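SusD/RagB family nutrient-binding outer membrane lipoprotein (Bacteroides vulgatus, PDB 4F7A) probably binds mucin O-glycans or related sugars at the bacterial cell surface, as a SusD-like partner of an outer-membrane importer. Local coordinates at residues P396-K401 against K452-N457; Q442-Y447 against L502-G507; N272-P277 against G384-Y389. One frame throughout, in Å; residues are numbered along the deposited sequence.

Contact 1. Residues P396-K401 against K452-N457; sequences PGKDMK and KVQTNN
Gln-454 reads the backbone of Lys-398 with both halves of its carboxamide, the central event where loop 452-457 meets loop 396-401. Gln-454 OE1 accepts from Lys-398 N at 2.9 Å, the N-H arriving in the carbonyl plane on a lone pair with an angle of 152°. Gln-454 NE2 returns a bond of 2.9 Å to Lys-398 O, which lies close to the amide plane although the donor is tilted from the plane of the peptide carbonyl. A side-chain amide here does what a paired strand does elsewhere, engaging the N-H and C=O of one residue together, and the two bonds hold the group against turning. With CG anti to the carbonyl carbon (chi1 -55°) and the chain extended beyond it, the carboxamide of Gln-454 reaches across to loop 396-401. A water donates to Gln-454 OE1 at 2.7 Å and also to Pro-396 O, so OE1 is gripped twice.

Met-400, present as selenomethionine, covers the other end of the amide: Met-400 SE sits 3.4 Å from Gln-454 NE2, and it also approaches Lys-452 O at 3.9 Å. Lys-398 itself adds CB, 3.8 Å from Gln-454 OE1. An alanine in place of Gln-454 would probably leave the N-H and C=O of Lys-398 without these mates and open a gap beside the selenium.

The contact lies at the surface, its centre about 25 Å from the centre of the chain. It ties the long connection between helices 356-371 and 416-431 to the loop joining helices 435-445 and 475-480; selenomethionine Met-400 also packs on Phe-451.

Contact 2. Residues Q442-Y447 against L502-G507; sequences QRRTGY and LWWDTG
Trp-504 puts the six-membered part of its indole against the last turn of a helix, and the ring packing falls on Arg-443 and Arg-444. Trp-504 is the third residue of a type I turn from Leu-502 to Asp-505. Trp-504 CE3 is 3.6 Å from Arg-444 CG, where the two side chains meet at about a right angle, and Trp-504 CZ3 is 3.7 Å from Arg-444 CB. Arg-443 CB lies at the ring edge, in plane.

Contacts with charge follow. Trp-504 CH2 stands over one face of the Arg-443 guanidinium, offset toward its rim, with the two planes 64° apart, so this is no parallel stack. Leu-502 CD1 lies 3.7 Å from Arg-443 NH1. That nitrogen bonds to the carbonyls of Asp-130 and Arg-469, and Trp-504 NE1 to Asp-130 OD1, so one residue positions both partners. Asp-505 forms salt bridges with Arg-469 and Arg-501.

No direct hydrogen bond joins the segments; water takes that part. One molecule donates to Arg-444 O at 2.8 Å and to Trp-504 O at 2.8 Å, and the first of these bonds gives a carbonyl at the helix end a partner. The same water accepts from Thr-506 N at 3.0 Å. A second lies between Arg-443 O and Asp-505 OD1.

The contact is buried: the end of helix 435-445 meets the chain that follows helix 482-492, with helix 193-210 touching Arg-444 and Trp-504 and helix 151-174 meeting Leu-502.

Contact 3. Residues N272-P277 against G384-Y389; sequences NGYEDP and GKPTDY
Gly-273 and Pro-386 bring their backbones together with CA atoms 3.8 Å apart, where helix 265-273 ends against an extended loop. Just beyond, Glu-275 takes positive phi and its N bonds back to Asn-272 O, part of a Schellman motif. Two CA-H...O contacts mark how closely the backbones approach: Gly-273 CA to Lys-385 O at 3.1 Å, and Gly-384 CA to Gly-273 O at 3.4 Å. A CB on Gly-273 would run into Lys-385 O and Pro-386 CA, and one on Gly-384 would strike Gly-273 O; the approach depends on both glycines.

Among the side chains, Tyr-274 does most. Gly-384 O lies at the edge of the Tyr-274 ring, 3.5 Å from Tyr-274 CD1, and this buried carbonyl has no hydrogen-bonding partner in the model. Tyr-274 CE1 also meets Pro-386 CD at 3.6 Å, while the phenol OH bonds to Thr-406 O. Thr-387 flanks the glycine, Thr-387 CG2 3.8 Å from Gly-273 CA.

Glycine-mediated close approach at a Schellman-capped helix end thus lets the loop before helix 416-431 lie close on helix 265-273, where hydrogen bonds between Thr-387 and Ser-269 also hold it.

How the contacts relate
Contact 2 belongs to the buried interior, contact 3 is partly buried and contact 1 lies at the surface, and their chemistry differs accordingly. Indole, guanidinium and bridging water serve the interior; close backbone approach, flanked by a tyrosine and a proline, serves contact 3; a single side-chain amide pairs with a peptide in contact 1. Contacts 1 and 3 share the connection between helices 356-371 and 416-431 and touch directly, with a probable hydrogen bond from Tyr-389 N to Met-400 O and a salt bridge between Lys-401 and Asp-388. Contact 2 touches neither, its centre about 22 Å from that of contact 1, yet both use chain that follows or ends helix 435-445.

Contact 1. Residues P396-K401 against K452-N457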
# COMPACT_ATOMS: atom_id res chain seq x y z
N PRO A 396 -21.36 21.99 4.07
CA PRO A 396 -20.74 22.43 5.33
C PRO A 396 -19.22 22.34 5.37
O PRO A 396 -18.64 22.51 6.44
CB PRO A 396 -21.34 21.46 6.36
CG PRO A 396 -21.48 20.16 5.55
CD PRO A 396 -21.80 20.58 4.14
N GLY A 397 -18.56 22.06 4.24
CA GLY A 397 -17.11 22.00 4.20
C GLY A 397 -16.44 23.33 4.54
O GLY A 397 -17.03 24.40 4.34
N LYS A 398 -15.22 23.23 5.07
CA LYS A 398 -14.42 24.42 5.42
C LYS A 398 -13.13 24.44 4.63
O LYS A 398 -12.65 23.41 4.17
CB LYS A 398 -14.11 24.47 6.93
CG LYS A 398 -15.21 25.17 7.76
CD LYS A 398 -16.20 24.20 8.34
CE LYS A 398 -17.56 24.87 8.61
NZ LYS A 398 -18.58 23.86 8.99
N ASP A 399 -12.58 25.64 4.49
CA ASP A 399 -11.26 25.83 3.94
C ASP A 399 -10.22 25.23 4.90
O ASP A 399 -10.45 25.13 6.10
CB ASP A 399 -10.95 27.34 3.77
CG ASP A 399 -11.92 28.04 2.82
OD1 ASP A 399 -12.65 27.37 2.06
OD2 ASP A 399 -11.94 29.29 2.84
N MSE A 400 -9.07 24.84 4.36
CA MSE A 400 -7.99 24.33 5.22
C MSE A 400 -6.64 24.83 4.69
O MSE A 400 -6.29 24.65 3.49
CB MSE A 400 -7.99 22.79 5.27
CG MSE A 400 -9.29 22.16 5.72
SE MSE A 400 -9.20 20.22 5.76
CE MSE A 400 -9.00 19.88 3.84
N LYS A 401 -5.86 25.42 5.59
CA LYS A 401 -4.52 25.85 5.27
C LYS A 401 -3.63 24.63 5.01
O LYS A 401 -3.69 23.62 5.74
CB LYS A 401 -3.96 26.66 6.45
CG LYS A 401 -2.66 27.36 6.17
CD LYS A 401 -2.92 28.62 5.34
CE LYS A 401 -1.64 29.34 4.95
NZ LYS A 401 -0.87 28.60 3.91
N LYS A 452 -6.43 16.93 8.19
CA LYS A 452 -7.25 16.24 9.21
C LYS A 452 -8.74 16.26 8.89
O LYS A 452 -9.21 17.15 8.22
CB LYS A 452 -7.08 16.89 10.58
CG LYS A 452 -5.66 17.30 10.98
CD LYS A 452 -4.66 16.16 11.02
CE LYS A 452 -3.33 16.62 11.64
NZ LYS A 452 -2.32 15.53 11.75
N VAL A 453 -9.48 15.27 9.41
CA VAL A 453 -10.91 15.22 9.19
C VAL A 453 -11.57 16.48 9.72
O VAL A 453 -11.16 17.02 10.73
CB VAL A 453 -11.58 13.93 9.80
CG1 VAL A 453 -10.99 12.68 9.17
CG2 VAL A 453 -11.49 13.92 11.35
N GLN A 454 -12.57 16.99 9.01
CA GLN A 454 -13.24 18.22 9.44
C GLN A 454 -14.20 17.93 10.58
O GLN A 454 -14.36 18.76 11.49
CB GLN A 454 -13.98 18.85 8.26
CG GLN A 454 -13.05 19.09 7.07
CD GLN A 454 -13.47 20.27 6.23
OE1 GLN A 454 -14.61 20.74 6.33
NE2 GLN A 454 -12.55 20.75 5.40
N THR A 455 -14.83 16.76 10.53
CA THR A 455 -15.75 16.27 11.56
C THR A 455 -15.31 14.87 12.00
O THR A 455 -15.04 14.00 11.15
CB THR A 455 -17.20 16.22 11.04
OG1 THR A 455 -17.66 17.56 10.78
CG2 THR A 455 -18.14 15.50 12.04
N ASN A 456 -15.25 14.66 13.31
CA ASN A 456 -14.77 13.41 13.90
C ASN A 456 -15.90 12.80 14.71
O ASN A 456 -16.16 13.21 15.82
CB ASN A 456 -13.53 13.68 14.76
CG ASN A 456 -12.93 12.42 15.37
OD1 ASN A 456 -13.62 11.42 15.55
ND2 ASN A 456 -11.65 12.48 15.74
N ASN A 457 -16.60 11.83 14.11
CA ASN A 457 -17.72 11.16 14.77
C ASN A 457 -17.33 9.78 15.29
O ASN A 457 -18.17 8.87 15.31
CB ASN A 457 -18.92 11.07 13.81
CG ASN A 457 -19.64 12.42 13.63
OD1 ASN A 457 -19.40 13.36 14.39
ND2 ASN A 457 -20.53 12.50 12.65
O HOH W 1 -16.94 20.58 7.64

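Contact 2. Residues Q442-Y447 against L502-G507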
# COMPACT_ATOMS: atom_id res chain seq x y z
N GLN A 442 2.19 6.60 5.91
CA GLN A 442 1.72 7.81 6.57
C GLN A 442 1.55 7.63 8.08
O GLN A 442 1.92 8.50 8.88
CB GLN A 442 0.42 8.27 5.92
CG GLN A 442 -0.12 9.58 6.48
CD GLN A 442 -1.04 9.41 7.67
OE1 GLN A 442 -1.59 8.33 7.91
NE2 GLN A 442 -1.26 10.50 8.39
N ARG A 443 1.01 6.47 8.47
CA ARG A 443 0.86 6.14 9.88
C ARG A 443 2.20 5.91 10.55
O ARG A 443 2.39 6.30 11.69
CB ARG A 443 -0.06 4.93 10.06
CG ARG A 443 -1.51 5.25 9.68
CD ARG A 443 -2.40 4.05 9.80
NE ARG A 443 -2.21 3.15 8.66
CZ ARG A 443 -2.21 1.82 8.72
NH1 ARG A 443 -2.40 1.20 9.88
NH2 ARG A 443 -2.02 1.11 7.61
N ARG A 444 3.13 5.30 9.81
CA ARG A 444 4.42 4.95 10.36
C ARG A 444 5.27 6.20 10.58
O ARG A 444 5.89 6.37 11.64
CB ARG A 444 5.12 3.96 9.40
CG ARG A 444 6.23 3.12 10.02
CD ARG A 444 7.64 3.55 9.74
NE ARG A 444 8.00 3.68 8.32
CZ ARG A 444 9.18 4.17 7.91
NH1 ARG A 444 10.11 4.55 8.79
NH2 ARG A 444 9.42 4.31 6.62
N THR A 445 5.26 7.11 9.61
CA THR A 445 6.21 8.25 9.65
C THR A 445 5.60 9.60 9.96
O THR A 445 6.33 10.57 10.22
CB THR A 445 6.89 8.41 8.28
OG1 THR A 445 5.93 8.84 7.31
CG2 THR A 445 7.54 7.08 7.82
N GLY A 446 4.27 9.72 9.83
CA GLY A 446 3.59 11.01 9.92
C GLY A 446 3.55 11.81 8.63
O GLY A 446 3.02 12.94 8.60
N TYR A 447 4.09 11.23 7.56
CA TYR A 447 4.23 11.90 6.28
C TYR A 447 3.54 11.11 5.16
O TYR A 447 3.48 9.89 5.20
CB TYR A 447 5.70 12.09 5.93
CG TYR A 447 6.50 12.82 7.00
CD1 TYR A 447 6.06 14.04 7.51
CD2 TYR A 447 7.69 12.30 7.50
CE1 TYR A 447 6.78 14.72 8.52
CE2 TYR A 447 8.44 13.00 8.47
CZ TYR A 447 7.95 14.20 8.99
OH TYR A 447 8.68 14.87 9.96
N LEU A 502 -0.36 0.63 16.00
CA LEU A 502 0.25 -0.66 15.70
C LEU A 502 1.69 -0.69 16.20
O LEU A 502 2.27 0.35 16.51
CB LEU A 502 0.16 -0.96 14.21
CG LEU A 502 -1.28 -0.99 13.70
CD1 LEU A 502 -1.31 -1.38 12.24
CD2 LEU A 502 -2.15 -1.94 14.58
N TRP A 503 2.25 -1.90 16.32
CA TRP A 503 3.59 -2.10 16.84
C TRP A 503 4.65 -1.22 16.16
O TRP A 503 5.48 -0.60 16.83
CB TRP A 503 3.97 -3.59 16.75
CG TRP A 503 5.43 -3.90 17.06
CD1 TRP A 503 6.04 -3.90 18.29
CD2 TRP A 503 6.43 -4.28 16.11
NE1 TRP A 503 7.37 -4.27 18.15
CE2 TRP A 503 7.63 -4.50 16.83
CE3 TRP A 503 6.42 -4.50 14.74
CZ2 TRP A 503 8.81 -4.92 16.19
CZ3 TRP A 503 7.60 -4.89 14.10
CH2 TRP A 503 8.77 -5.10 14.83
N TRP A 504 4.61 -1.13 14.83
CA TRP A 504 5.61 -0.32 14.10
C TRP A 504 5.40 1.19 14.14
O TRP A 504 6.26 1.93 13.66
CB TRP A 504 5.82 -0.78 12.66
CG TRP A 504 4.59 -1.01 11.79
CD1 TRP A 504 4.23 -2.20 11.22
CD2 TRP A 504 3.64 -0.05 11.31
NE1 TRP A 504 3.12 -2.05 10.45
CE2 TRP A 504 2.72 -0.74 10.49
CE3 TRP A 504 3.46 1.31 11.50
CZ2 TRP A 504 1.67 -0.11 9.85
CZ3 TRP A 504 2.42 1.94 10.89
CH2 TRP A 504 1.51 1.23 10.08
N ASP A 505 4.30 1.61 14.74
CA ASP A 505 3.91 3.02 14.86
C ASP A 505 4.30 3.48 16.26
O ASP A 505 3.61 3.17 17.24
CB ASP A 505 2.39 3.12 14.64
CG ASP A 505 1.84 4.52 14.82
OD1 ASP A 505 2.61 5.46 15.14
OD2 ASP A 505 0.61 4.68 14.62
N THR A 506 5.42 4.19 16.35
CA THR A 506 5.92 4.68 17.65
C THR A 506 5.46 6.10 17.93
O THR A 506 5.70 6.63 19.01
CB THR A 506 7.46 4.67 17.68
OG1 THR A 506 7.95 5.51 16.63
CG2 THR A 506 7.98 3.25 17.47
N GLY A 507 4.84 6.75 16.96
CA GLY A 507 4.40 8.13 17.14
C GLY A 507 5.49 9.14 16.85
O GLY A 507 5.24 10.34 16.92
O HOH W 2 4.10 7.27 13.86
O HOH W 3 6.73 4.68 13.70

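Contact 3. Residues N272-P277 against G384-Y389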
# COMPACT_ATOMS: atom_id res chain seq x y z
N ASN A 272 -0.84 20.32 -7.08
CA ASN A 272 -1.00 21.70 -7.58
C ASN A 272 0.17 22.58 -7.13
O ASN A 272 0.75 23.31 -7.94
CB ASN A 272 -2.29 22.36 -7.08
CG ASN A 272 -3.52 21.92 -7.87
OD1 ASN A 272 -3.50 21.95 -9.10
ND2 ASN A 272 -4.61 21.59 -7.17
N GLY A 273 0.50 22.55 -5.86
CA GLY A 273 1.56 23.45 -5.35
C GLY A 273 2.94 23.14 -5.91
O GLY A 273 3.73 24.04 -6.16
N TYR A 274 3.22 21.86 -6.12
CA TYR A 274 4.48 21.43 -6.74
C TYR A 274 4.50 21.60 -8.27
O TYR A 274 5.51 21.32 -8.91
CB TYR A 274 4.76 19.98 -6.38
CG TYR A 274 5.17 19.67 -4.95
CD1 TYR A 274 5.52 20.68 -4.05
CD2 TYR A 274 5.26 18.36 -4.51
CE1 TYR A 274 5.91 20.38 -2.76
CE2 TYR A 274 5.64 18.04 -3.23
CZ TYR A 274 6.00 19.07 -2.35
OH TYR A 274 6.42 18.78 -1.09
N GLU A 275 3.37 22.02 -8.85
CA GLU A 275 3.21 22.11 -10.31
C GLU A 275 3.67 20.82 -10.94
O GLU A 275 4.46 20.80 -11.87
CB GLU A 275 3.95 23.35 -10.87
CG GLU A 275 3.37 24.65 -10.29
CD GLU A 275 3.87 25.92 -10.99
OE1 GLU A 275 5.09 26.07 -11.19
OE2 GLU A 275 3.03 26.78 -11.31
N ASP A 276 3.16 19.73 -10.38
CA ASP A 276 3.70 18.40 -10.65
C ASP A 276 3.15 17.91 -11.99
O ASP A 276 1.94 17.87 -12.18
CB ASP A 276 3.32 17.47 -9.51
CG ASP A 276 4.10 16.21 -9.49
OD1 ASP A 276 4.14 15.50 -10.53
OD2 ASP A 276 4.66 15.89 -8.41
N PRO A 277 4.05 17.51 -12.91
CA PRO A 277 3.56 17.05 -14.21
C PRO A 277 2.80 15.74 -14.16
O PRO A 277 2.19 15.35 -15.17
CB PRO A 277 4.83 16.88 -15.04
CG PRO A 277 5.89 16.70 -14.09
CD PRO A 277 5.51 17.42 -12.80
N GLY A 384 8.25 25.12 -5.24
CA GLY A 384 6.79 25.08 -5.07
C GLY A 384 6.39 24.56 -3.69
O GLY A 384 7.05 23.69 -3.13
N LYS A 385 5.32 25.13 -3.15
CA LYS A 385 4.75 24.72 -1.89
C LYS A 385 3.30 24.29 -2.09
O LYS A 385 2.53 24.94 -2.82
CB LYS A 385 4.81 25.86 -0.87
CG LYS A 385 6.27 26.20 -0.44
CD LYS A 385 6.28 27.22 0.69
CE LYS A 385 7.68 27.51 1.20
NZ LYS A 385 8.17 26.42 2.09
N PRO A 386 2.90 23.20 -1.43
CA PRO A 386 1.51 22.77 -1.57
C PRO A 386 0.49 23.88 -1.27
O PRO A 386 0.72 24.74 -0.42
CB PRO A 386 1.40 21.65 -0.56
CG PRO A 386 2.81 21.07 -0.57
CD PRO A 386 3.69 22.25 -0.62
N THR A 387 -0.63 23.85 -1.98
CA THR A 387 -1.63 24.89 -1.93
C THR A 387 -2.71 24.59 -0.90
O THR A 387 -2.92 23.44 -0.49
CB THR A 387 -2.24 25.11 -3.33
OG1 THR A 387 -2.68 23.86 -3.86
CG2 THR A 387 -1.21 25.75 -4.29
N ASP A 388 -3.40 25.65 -0.48
CA ASP A 388 -4.46 25.56 0.49
C ASP A 388 -5.68 24.90 -0.12
O ASP A 388 -5.87 24.90 -1.36
CB ASP A 388 -4.85 26.97 0.96
CG ASP A 388 -3.73 27.67 1.68
OD1 ASP A 388 -2.83 27.00 2.29
OD2 ASP A 388 -3.75 28.91 1.68
N TYR A 389 -6.49 24.29 0.73
CA TYR A 389 -7.78 23.75 0.31
C TYR A 389 -8.82 24.85 0.50
O TYR A 389 -8.93 25.45 1.59
CB TYR A 389 -8.18 22.50 1.08
CG TYR A 389 -9.57 22.11 0.70
CD1 TYR A 389 -9.83 21.54 -0.54
CD2 TYR A 389 -10.65 22.44 1.50
CE1 TYR A 389 -11.11 21.26 -0.93
CE2 TYR A 389 -11.95 22.18 1.11
CZ TYR A 389 -12.17 21.58 -0.11
OH TYR A 389 -13.45 21.31 -0.52